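Local coordinates for protein trigger factor (Thermotoga maritima, PDB 2NSA) that probably acts as a ribosome-associated chaperone that keeps newly made proteins in an open conformation and isomerises peptidyl-prolyl bonds, at residues Gln32-Leu37 with Ile92-Val97; Glu56-Leu61 with Gly65-Ile70; Glu112-Glu117 with Glu144-Ala149. All coordinates share one frame; numbering follows the deposited sequence.

In the fold
All three contacts lie in the C-terminal, all-helical chaperone domain of trigger factor. Interaction 1, where helix 77-105 meets the end of helix 25-36, lies nearest the centre of the molecule, about 7 Å from it. Interaction 2, between the ends of helices 47-64 and 67-72, is nested within the loop that interaction 1 closes, its centre about 24 Å away. Interaction 3 follows later in the chain and joins helix 111-125 to helix 140-160, about 20 Å from interaction 1 and 28 Å from interaction 2, centre to centre. Helix 77-105 carries interaction 1, touches Trp-148 of interaction 3 through Asp-95 and packs on interaction 2 through Phe-80, consistent with the extended, arm-bearing shape of trigger factor chaperone domains.

Interaction 1: residues Gln32-Leu37 with Ile92-Val97; sequences QLLEKL and IKRDRV
Arg-94 of helix 77-105 reaches across to the C-terminal part of helix 25-36, where its NE-H group donates to the carbonyl O of Leu-34, with NE to O at 2.7 Å and an N-H...O angle of 159°. The oxygen sits in the guanidinium plane, at its edge, whereas NE approaches from above the carbonyl plane, 47° out of it. With CG anti to the backbone N (chi1 -163°) and a bend at chi3, the chain brings NE up to the Leu-34 carbonyl. Its aliphatic part is closely packed: CD lies 3.6 Å from CD2 of Leu-34, and the two side chains cross at about a right angle. On the other flank, Leu-37 points toward helix 77-105 and Val-97 points back; CD2 of Leu-37 rests 3.9 Å from CG1 of Val-97. Both are buried, Leu-37 also meeting Leu-9 of helix 6-12 and Val-97 meeting Val-41.

The side nearer solvent is looser and wet. There a water accepts from NH2 of Arg-94 at 2.8 Å and donates to the carbonyl O of Glu-35 at 3.0 Å, linking the two helices through the backbone of Glu-35. The remaining nitrogen, NH1, is paired with OD1 of Asp-91 in a salt bridge.

One guanidinium therefore serves two successive carbonyls near the end of helix 25-36, one directly and one through water. Its positive charge would probably be stabilised by the negative end of that helix dipole as well as by Asp-91.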
loop_
_atom_site.group_PDB
_atom_site.type_symbol
_atom_site.label_atom_id
_atom_site.label_comp_id
_atom_site.label_asym_id
_atom_site.label_seq_id
_atom_site.Cartn_x
_atom_site.Cartn_y
_atom_site.Cartn_z
ATOM N N GLN A 32 -5.944 -8.635 1.146
ATOM C CA GLN A 32 -7.116 -8.700 0.279
ATOM C C GLN A 32 -7.789 -7.339 0.156
ATOM O O GLN A 32 -8.324 -6.993 -0.898
ATOM C CB GLN A 32 -8.121 -9.736 0.801
ATOM C CG GLN A 32 -9.329 -9.927 -0.112
ATOM C CD GLN A 32 -10.143 -11.164 0.228
ATOM O OE1 GLN A 32 -10.629 -11.316 1.350
ATOM N NE2 GLN A 32 -10.297 -12.057 -0.747
ATOM N N LEU A 33 -7.762 -6.566 1.237
ATOM C CA LEU A 33 -8.361 -5.239 1.226
ATOM C C LEU A 33 -7.634 -4.366 0.208
ATOM O O LEU A 33 -8.260 -3.726 -0.636
ATOM C CB LEU A 33 -8.273 -4.608 2.617
ATOM C CG LEU A 33 -8.842 -3.195 2.760
ATOM C CD1 LEU A 33 -10.284 -3.159 2.286
ATOM C CD2 LEU A 33 -8.734 -2.764 4.215
ATOM N N LEU A 34 -6.306 -4.359 0.283
ATOM C CA LEU A 34 -5.490 -3.569 -0.634
ATOM C C LEU A 34 -5.667 -4.009 -2.081
ATOM O O LEU A 34 -5.677 -3.187 -2.997
ATOM C CB LEU A 34 -4.008 -3.680 -0.262
ATOM C CG LEU A 34 -3.521 -2.924 0.971
ATOM C CD1 LEU A 34 -2.059 -3.258 1.223
ATOM C CD2 LEU A 34 -3.706 -1.426 0.765
ATOM N N GLU A 35 -5.801 -5.312 -2.285
ATOM C CA GLU A 35 -5.962 -5.851 -3.625
ATOM C C GLU A 35 -7.271 -5.439 -4.288
ATOM O O GLU A 35 -7.323 -5.242 -5.502
ATOM C CB GLU A 35 -5.868 -7.376 -3.580
ATOM C CG GLU A 35 -6.030 -8.045 -4.928
ATOM C CD GLU A 35 -5.893 -9.553 -4.848
ATOM O OE1 GLU A 35 -5.991 -10.213 -5.904
ATOM O OE2 GLU A 35 -5.686 -10.076 -3.731
ATOM N N LYS A 36 -8.325 -5.293 -3.493
ATOM C CA LYS A 36 -9.630 -4.937 -4.038
ATOM C C LYS A 36 -9.932 -3.443 -4.084
ATOM O O LYS A 36 -10.756 -3.002 -4.884
ATOM C CB LYS A 36 -10.730 -5.657 -3.253
ATOM C CG LYS A 36 -10.695 -7.172 -3.384
ATOM C CD LYS A 36 -10.851 -7.605 -4.834
ATOM C CE LYS A 36 -10.896 -9.122 -4.957
ATOM N NZ LYS A 36 -11.046 -9.567 -6.367
ATOM N N LEU A 37 -9.261 -2.666 -3.240
ATOM C CA LEU A 37 -9.494 -1.225 -3.196
ATOM C C LEU A 37 -9.483 -0.494 -4.545
ATOM O O LEU A 37 -10.322 0.367 -4.786
ATOM C CB LEU A 37 -8.503 -0.557 -2.231
ATOM C CG LEU A 37 -8.844 -0.681 -0.740
ATOM C CD1 LEU A 37 -7.730 -0.069 0.108
ATOM C CD2 LEU A 37 -10.169 0.028 -0.463
ATOM N N ILE A 92 -1.787 3.581 -8.266
ATOM C CA ILE A 92 -2.243 4.965 -8.323
ATOM C C ILE A 92 -3.671 5.051 -7.790
ATOM O O ILE A 92 -4.002 5.955 -7.011
ATOM C CB ILE A 92 -2.178 5.510 -9.766
ATOM C CG1 ILE A 92 -0.713 5.633 -10.188
ATOM C CG2 ILE A 92 -2.822 6.896 -9.847
ATOM C CD1 ILE A 92 -0.532 6.040 -11.658
ATOM N N LYS A 93 -4.519 4.117 -8.215
ATOM C CA LYS A 93 -5.900 4.089 -7.745
ATOM C C LYS A 93 -5.954 3.830 -6.244
ATOM O O LYS A 93 -6.680 4.508 -5.508
ATOM C CB LYS A 93 -6.690 2.996 -8.465
ATOM C CG LYS A 93 -6.955 3.295 -9.923
ATOM C CD LYS A 93 -7.688 2.136 -10.574
ATOM C CE LYS A 93 -7.990 2.412 -12.022
ATOM N NZ LYS A 93 -8.663 1.242 -12.655
ATOM N N ARG A 94 -5.178 2.847 -5.799
ATOM C CA ARG A 94 -5.140 2.476 -4.395
ATOM C C ARG A 94 -4.712 3.649 -3.523
ATOM O O ARG A 94 -5.335 3.931 -2.492
ATOM C CB ARG A 94 -4.179 1.302 -4.186
ATOM C CG ARG A 94 -4.362 0.593 -2.857
ATOM C CD ARG A 94 -3.439 -0.613 -2.701
ATOM N NE ARG A 94 -3.598 -1.600 -3.765
ATOM C CZ ARG A 94 -2.782 -1.712 -4.809
ATOM N NH1 ARG A 94 -1.749 -0.892 -4.931
ATOM N NH2 ARG A 94 -2.986 -2.656 -5.723
ATOM N N ASP A 95 -3.647 4.337 -3.922
ATOM C CA ASP A 95 -3.190 5.462 -3.122
ATOM C C ASP A 95 -4.224 6.586 -3.069
ATOM O O ASP A 95 -4.381 7.232 -2.035
ATOM C CB ASP A 95 -1.833 5.968 -3.620
ATOM C CG ASP A 95 -0.712 4.979 -3.335
ATOM O OD1 ASP A 95 -0.936 4.040 -2.543
ATOM O OD2 ASP A 95 0.398 5.144 -3.896
ATOM N N ARG A 96 -4.939 6.819 -4.166
ATOM C CA ARG A 96 -5.971 7.850 -4.163
ATOM C C ARG A 96 -7.088 7.451 -3.185
ATOM O O ARG A 96 -7.548 8.276 -2.380
ATOM C CB ARG A 96 -6.554 8.033 -5.566
ATOM C CG ARG A 96 -7.803 8.917 -5.607
ATOM C CD ARG A 96 -7.535 10.338 -5.151
ATOM N NE ARG A 96 -8.737 11.154 -5.339
ATOM C CZ ARG A 96 -8.945 12.344 -4.783
ATOM N NH1 ARG A 96 -8.028 12.884 -3.988
ATOM N NH2 ARG A 96 -10.079 12.991 -5.014
ATOM N N VAL A 97 -7.523 6.194 -3.247
ATOM C CA VAL A 97 -8.586 5.712 -2.357
ATOM C C VAL A 97 -8.179 5.845 -0.890
ATOM O O VAL A 97 -8.969 6.293 -0.048
ATOM C CB VAL A 97 -8.941 4.228 -2.640
ATOM C CG1 VAL A 97 -9.989 3.738 -1.636
ATOM C CG2 VAL A 97 -9.468 4.088 -4.049
HETATM O O HOH W 1 -4.689 -4.541 -6.818
#

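Interaction 2: residues Glu56-Leu61 with Gly65-Ile70. With SO4 (sulfate ion), chain B.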
loop_
_atom_site.group_PDB
_atom_site.type_symbol
_atom_site.label_atom_id
_atom_site.label_comp_id
_atom_site.label_asym_id
_atom_site.label_seq_id
_atom_site.Cartn_x
_atom_site.Cartn_y
_atom_site.Cartn_z
ATOM N N GLU A 56 10.301 3.886 -15.848
ATOM C CA GLU A 56 11.026 4.248 -14.643
ATOM C C GLU A 56 11.130 3.085 -13.666
ATOM O O GLU A 56 12.159 2.917 -13.004
ATOM C CB GLU A 56 10.366 5.474 -14.013
ATOM C CG GLU A 56 10.298 6.628 -15.012
ATOM C CD GLU A 56 9.607 7.866 -14.471
ATOM O OE1 GLU A 56 8.525 7.732 -13.865
ATOM O OE2 GLU A 56 10.144 8.977 -14.674
ATOM N N ALA A 57 10.081 2.265 -13.599
ATOM C CA ALA A 57 10.069 1.098 -12.717
ATOM C C ALA A 57 11.086 0.082 -13.229
ATOM O O ALA A 57 11.813 -0.538 -12.450
ATOM C CB ALA A 57 8.683 0.472 -12.687
ATOM N N ILE A 58 11.127 -0.076 -14.549
ATOM C CA ILE A 58 12.058 -1.009 -15.168
ATOM C C ILE A 58 13.491 -0.512 -14.998
ATOM O O ILE A 58 14.394 -1.300 -14.722
ATOM C CB ILE A 58 11.727 -1.205 -16.658
ATOM C CG1 ILE A 58 10.482 -2.086 -16.784
ATOM C CG2 ILE A 58 12.917 -1.829 -17.388
ATOM C CD1 ILE A 58 9.946 -2.223 -18.203
ATOM N N ASN A 59 13.703 0.790 -15.152
ATOM C CA ASN A 59 15.047 1.330 -14.987
ATOM C C ASN A 59 15.522 1.107 -13.563
ATOM O O ASN A 59 16.708 0.868 -13.327
ATOM C CB ASN A 59 15.093 2.821 -15.325
ATOM C CG ASN A 59 15.110 3.073 -16.813
ATOM O OD1 ASN A 59 15.759 2.346 -17.565
ATOM N ND2 ASN A 59 14.411 4.111 -17.249
ATOM N N ARG A 60 14.594 1.177 -12.612
ATOM C CA ARG A 60 14.937 0.963 -11.210
ATOM C C ARG A 60 15.313 -0.500 -11.005
ATOM O O ARG A 60 16.285 -0.803 -10.316
ATOM C CB ARG A 60 13.755 1.343 -10.305
ATOM C CG ARG A 60 13.888 0.852 -8.866
ATOM C CD ARG A 60 12.825 1.448 -7.947
ATOM N NE ARG A 60 11.530 1.595 -8.611
ATOM C CZ ARG A 60 11.058 2.750 -9.073
ATOM N NH1 ARG A 60 11.771 3.860 -8.940
ATOM N NH2 ARG A 60 9.875 2.796 -9.672
ATOM N N LEU A 61 14.546 -1.402 -11.612
ATOM C CA LEU A 61 14.816 -2.831 -11.499
ATOM C C LEU A 61 16.182 -3.153 -12.092
ATOM O O LEU A 61 16.893 -4.032 -11.597
ATOM C CB LEU A 61 13.739 -3.638 -12.228
ATOM C CG LEU A 61 12.340 -3.610 -11.607
ATOM C CD1 LEU A 61 11.367 -4.338 -12.508
ATOM C CD2 LEU A 61 12.379 -4.260 -10.227
ATOM N N GLY A 65 19.516 -4.695 -10.325
ATOM C CA GLY A 65 20.019 -5.952 -10.851
ATOM C C GLY A 65 19.008 -7.075 -10.725
ATOM O O GLY A 65 19.370 -8.236 -10.539
ATOM N N ARG A 66 17.730 -6.735 -10.842
ATOM C CA ARG A 66 16.679 -7.731 -10.716
ATOM C C ARG A 66 15.790 -7.799 -11.946
ATOM O O ARG A 66 14.908 -8.655 -12.034
ATOM C CB ARG A 66 15.826 -7.417 -9.485
ATOM C CG ARG A 66 16.648 -7.149 -8.239
ATOM C CD ARG A 66 15.792 -7.126 -6.991
ATOM N NE ARG A 66 14.789 -6.067 -7.009
ATOM C CZ ARG A 66 13.477 -6.282 -7.043
ATOM N NH1 ARG A 66 13.006 -7.520 -7.067
ATOM N NH2 ARG A 66 12.637 -5.257 -7.042
ATOM N N TYR A 67 16.026 -6.909 -12.903
ATOM C CA TYR A 67 15.209 -6.875 -14.106
ATOM C C TYR A 67 15.190 -8.162 -14.921
ATOM O O TYR A 67 14.133 -8.754 -15.107
ATOM C CB TYR A 67 15.630 -5.715 -15.019
ATOM C CG TYR A 67 14.779 -5.615 -16.269
ATOM C CD1 TYR A 67 13.414 -5.339 -16.187
ATOM C CD2 TYR A 67 15.329 -5.846 -17.528
ATOM C CE1 TYR A 67 12.613 -5.300 -17.333
ATOM C CE2 TYR A 67 14.540 -5.811 -18.679
ATOM C CZ TYR A 67 13.184 -5.539 -18.573
ATOM O OH TYR A 67 12.399 -5.523 -19.708
ATOM N N GLU A 68 16.347 -8.608 -15.401
ATOM C CA GLU A 68 16.363 -9.806 -16.232
ATOM C C GLU A 68 15.740 -11.034 -15.576
ATOM O O GLU A 68 15.021 -11.789 -16.228
ATOM C CB GLU A 68 17.784 -10.118 -16.705
ATOM C CG GLU A 68 17.805 -11.066 -17.884
ATOM C CD GLU A 68 19.166 -11.163 -18.530
ATOM O OE1 GLU A 68 19.586 -10.189 -19.191
ATOM O OE2 GLU A 68 19.813 -12.214 -18.369
ATOM N N GLN A 69 16.006 -11.241 -14.291
ATOM C CA GLN A 69 15.430 -12.382 -13.588
ATOM C C GLN A 69 13.908 -12.310 -13.639
ATOM O O GLN A 69 13.231 -13.317 -13.853
ATOM C CB GLN A 69 15.901 -12.396 -12.133
ATOM C CG GLN A 69 17.363 -12.779 -11.960
ATOM C CD GLN A 69 17.886 -12.471 -10.570
ATOM O OE1 GLN A 69 18.020 -11.306 -10.191
ATOM N NE2 GLN A 69 18.182 -13.514 -9.801
ATOM N N ILE A 70 13.376 -11.104 -13.459
ATOM C CA ILE A 70 11.940 -10.890 -13.475
ATOM C C ILE A 70 11.326 -10.975 -14.872
ATOM O O ILE A 70 10.362 -11.710 -15.087
ATOM C CB ILE A 70 11.580 -9.517 -12.861
ATOM C CG1 ILE A 70 12.041 -9.466 -11.402
ATOM C CG2 ILE A 70 10.072 -9.280 -12.947
ATOM C CD1 ILE A 70 11.838 -8.120 -10.737
HETATM S S SO4 B . 19.627 -6.515 -14.465
HETATM O O1 SO4 B . 18.666 -5.805 -13.598
HETATM O O2 SO4 B . 18.915 -7.541 -15.247
HETATM O O3 SO4 B . 20.667 -7.159 -13.638
HETATM O O4 SO4 B . 20.267 -5.547 -15.378
#
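Ile-58 lays its CG2 methyl over one face of the Tyr-67 ring, a CH-pi contact 3.9 Å from CG2 to the ring centroid and 27° off the ring normal. The methyl is displaced toward the rim, and CE1 of the tyrosine is its closest atom at 3.5 Å. Tyr-67 has CG anti to its own N (chi1 -178°), which swings the ring back alongside helix 47-64. Leu-61 meets the same residue differently: its CB lies at the ring's edge, near the plane, and 4.0 Å from CB of Tyr-67. The far end of Leu-61 turns to other partners, CD2 touching CD1 of Ile-70 and lying over one face of the Arg-66 guanidinium, 3.3 Å from NH2. Arg-66 is bent at chi3, which folds its head over the leucine, while NE forms a salt bridge with OE1 of Glu-64.

The backbone here has the features of a Schellman motif: Gly-65, with positive phi, is the first residue to leave the helical conformation at the end of helix 47-64, and N of Arg-66 bonds back to the carbonyl O of Leu-61 at 2.9 Å, nearly straight with 172° at the hydrogen. The same oxygen accepts a weak bond from N of Tyr-67, and Arg-66 takes the N-cap position of helix 67-72. A sulfate, probably from the crystallisation liquor, sits at the start of the second helix, where N of Tyr-67 donates to its O1 at 2.9 Å and N of Glu-68 to its O2 at 2.8 Å. Amides at a helix start commonly receive an anion in this way, and the helix dipole would probably favour it. Beyond the turn, Phe-80 of helix 77-105 packs against both Tyr-67 and Ile-70.

Interaction 3: residues Glu112-Glu117 with Glu144-Ala149. With SO4 (sulfate ion), chain C.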
loop_
_atom_site.group_PDB
_atom_site.type_symbol
_atom_site.label_atom_id
_atom_site.label_comp_id
_atom_site.label_asym_id
_atom_site.label_seq_id
_atom_site.Cartn_x
_atom_site.Cartn_y
_atom_site.Cartn_z
ATOM N N GLU A 112 4.850 13.007 16.755
ATOM C CA GLU A 112 4.972 12.026 17.816
ATOM C C GLU A 112 4.907 10.633 17.191
ATOM O O GLU A 112 5.685 9.741 17.536
ATOM C CB GLU A 112 3.832 12.225 18.816
ATOM C CG GLU A 112 4.075 11.625 20.182
ATOM C CD GLU A 112 4.151 10.120 20.148
ATOM O OE1 GLU A 112 3.149 9.486 19.745
ATOM O OE2 GLU A 112 5.212 9.571 20.521
ATOM N N GLU A 113 3.981 10.455 16.255
ATOM C CA GLU A 113 3.823 9.172 15.585
ATOM C C GLU A 113 5.006 8.878 14.676
ATOM O O GLU A 113 5.447 7.737 14.579
ATOM C CB GLU A 113 2.525 9.158 14.781
ATOM C CG GLU A 113 1.286 9.204 15.647
ATOM C CD GLU A 113 0.020 9.251 14.836
ATOM O OE1 GLU A 113 -0.222 10.287 14.183
ATOM O OE2 GLU A 113 -0.730 8.251 14.843
ATOM N N LEU A 114 5.514 9.912 14.011
ATOM C CA LEU A 114 6.661 9.758 13.128
ATOM C C LEU A 114 7.867 9.334 13.957
ATOM O O LEU A 114 8.617 8.436 13.577
ATOM C CB LEU A 114 6.968 11.076 12.409
ATOM C CG LEU A 114 6.013 11.518 11.298
ATOM C CD1 LEU A 114 6.390 12.917 10.814
ATOM C CD2 LEU A 114 6.091 10.522 10.143
ATOM N N GLU A 115 8.044 9.988 15.099
ATOM C CA GLU A 115 9.157 9.681 15.984
ATOM C C GLU A 115 9.094 8.248 16.496
ATOM O O GLU A 115 10.104 7.548 16.506
ATOM C CB GLU A 115 9.166 10.656 17.159
ATOM C CG GLU A 115 9.698 12.029 16.803
ATOM C CD GLU A 115 9.436 13.043 17.890
ATOM O OE1 GLU A 115 9.523 12.669 19.078
ATOM O OE2 GLU A 115 9.152 14.214 17.558
ATOM N N LYS A 116 7.910 7.814 16.919
ATOM C CA LYS A 116 7.732 6.451 17.420
ATOM C C LYS A 116 8.051 5.419 16.347
ATOM O O LYS A 116 8.706 4.409 16.613
ATOM C CB LYS A 116 6.295 6.225 17.898
ATOM C CG LYS A 116 5.951 6.837 19.246
ATOM C CD LYS A 116 4.567 6.369 19.695
ATOM C CE LYS A 116 4.214 6.853 21.092
ATOM N NZ LYS A 116 2.882 6.340 21.527
ATOM N N GLU A 117 7.582 5.669 15.132
ATOM C CA GLU A 117 7.826 4.738 14.045
ATOM C C GLU A 117 9.312 4.673 13.713
ATOM O O GLU A 117 9.851 3.603 13.443
ATOM C CB GLU A 117 7.041 5.152 12.800
ATOM C CG GLU A 117 6.814 4.004 11.848
ATOM C CD GLU A 117 5.882 2.971 12.438
ATOM O OE1 GLU A 117 4.678 3.270 12.571
ATOM O OE2 GLU A 117 6.352 1.870 12.782
ATOM N N GLU A 144 8.197 11.911 4.278
ATOM C CA GLU A 144 6.933 11.742 3.553
ATOM C C GLU A 144 6.591 10.263 3.409
ATOM O O GLU A 144 5.422 9.880 3.497
ATOM C CB GLU A 144 7.007 12.387 2.165
ATOM C CG GLU A 144 7.113 13.898 2.207
ATOM C CD GLU A 144 7.285 14.526 0.834
ATOM O OE1 GLU A 144 7.710 13.813 -0.101
ATOM O OE2 GLU A 144 7.012 15.738 0.703
ATOM N N GLU A 145 7.607 9.435 3.191
ATOM C CA GLU A 145 7.387 7.997 3.046
ATOM C C GLU A 145 6.905 7.388 4.361
ATOM O O GLU A 145 5.994 6.557 4.377
ATOM C CB GLU A 145 8.675 7.303 2.583
ATOM C CG GLU A 145 9.232 7.878 1.287
ATOM C CD GLU A 145 10.599 7.322 0.917
ATOM O OE1 GLU A 145 11.421 7.082 1.827
ATOM O OE2 GLU A 145 10.855 7.147 -0.292
ATOM N N LEU A 146 7.504 7.808 5.469
ATOM C CA LEU A 146 7.105 7.279 6.768
ATOM C C LEU A 146 5.682 7.719 7.097
ATOM O O LEU A 146 4.862 6.916 7.543
ATOM C CB LEU A 146 8.055 7.773 7.858
ATOM C CG LEU A 146 7.825 7.160 9.238
ATOM C CD1 LEU A 146 7.890 5.645 9.167
ATOM C CD2 LEU A 146 8.879 7.702 10.197
ATOM N N ARG A 147 5.402 9.003 6.885
ATOM C CA ARG A 147 4.080 9.555 7.152
ATOM C C ARG A 147 3.020 8.766 6.390
ATOM O O ARG A 147 2.001 8.371 6.954
ATOM C CB ARG A 147 4.024 11.028 6.729
ATOM C CG ARG A 147 2.750 11.750 7.151
ATOM C CD ARG A 147 2.716 13.175 6.604
ATOM N NE ARG A 147 3.829 14.003 7.066
ATOM C CZ ARG A 147 3.926 14.532 8.284
ATOM N NH1 ARG A 147 2.971 14.320 9.182
ATOM N NH2 ARG A 147 4.973 15.287 8.599
ATOM N N TRP A 148 3.269 8.525 5.106
ATOM C CA TRP A 148 2.315 7.782 4.295
ATOM C C TRP A 148 2.155 6.354 4.793
ATOM O O TRP A 148 1.040 5.839 4.871
ATOM C CB TRP A 148 2.750 7.759 2.833
ATOM C CG TRP A 148 1.878 6.877 1.993
ATOM C CD1 TRP A 148 2.200 5.655 1.479
ATOM C CD2 TRP A 148 0.539 7.152 1.569
ATOM N NE1 TRP A 148 1.148 5.151 0.754
ATOM C CE2 TRP A 148 0.114 6.050 0.790
ATOM C CE3 TRP A 148 -0.341 8.224 1.767
ATOM C CZ2 TRP A 148 -1.157 5.986 0.209
ATOM C CZ3 TRP A 148 -1.606 8.162 1.188
ATOM C CH2 TRP A 148 -1.999 7.046 0.416
ATOM N N ALA A 149 3.269 5.703 5.120
ATOM C CA ALA A 149 3.202 4.330 5.617
ATOM C C ALA A 149 2.310 4.246 6.847
ATOM O O ALA A 149 1.484 3.340 6.967
ATOM C CB ALA A 149 4.591 3.821 5.957
HETATM S S SO4 C . 6.789 18.502 6.069
HETATM O O1 SO4 C . 6.359 19.558 7.007
HETATM O O2 SO4 C . 6.880 17.215 6.788
HETATM O O3 SO4 C . 8.108 18.849 5.506
HETATM O O4 SO4 C . 5.804 18.385 4.973
#
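Leu-114 and Leu-146 form the apolar centre of a nearly perpendicular helix crossing in the all-helical C-terminal domain, where the segments of helices 111-125 and 140-160 pass at 99° with their axes 10.0 Å apart. CD2 of Leu-114 packs against CG of Leu-146 at 3.9 Å and also rests on the backbone of the opposing helix, close to N and CA of Arg-147. Leu-146 has CG anti to its backbone N (chi1 -174°), which aims the branched end at helix 111-125, one methyl to each partner: CD2 comes to the carbonyl O of Leu-114 at 3.5 Å, and CD1 meets CG of Glu-117 at 3.3 Å. Glu-117 offers only the aliphatic part of its chain here; its bend at chi2 leads the carboxylate away from the leucine, and the side chain also lies near another sulfate and the like charge of Glu-120. Val-136 of helix 129-138 touches Leu-146 too, so two other helices, 111-125 and 129-138, meet this residue. With an alanine here, CG and both methyls would be gone, which would probably open a gap between the helices, taking from Leu-114 CD2 and Glu-117 CG the surface they rest on.

Beside this lies a mixed contact. Arg-147 passes obliquely over Leu-114, whose CD1 lies over one face of the guanidinium, 3.5 Å from NH2. The chain is bent at chi3, which brings the flat head back over that methyl.

The polar contact is with an anion. A sulfate, probably from the crystallisation liquor, is hydrogen-bonded by Arg-143 NH2, and its O2, near the guanidinium plane of Arg-147, accepts from NH2 of that arginine at 3.3 Å.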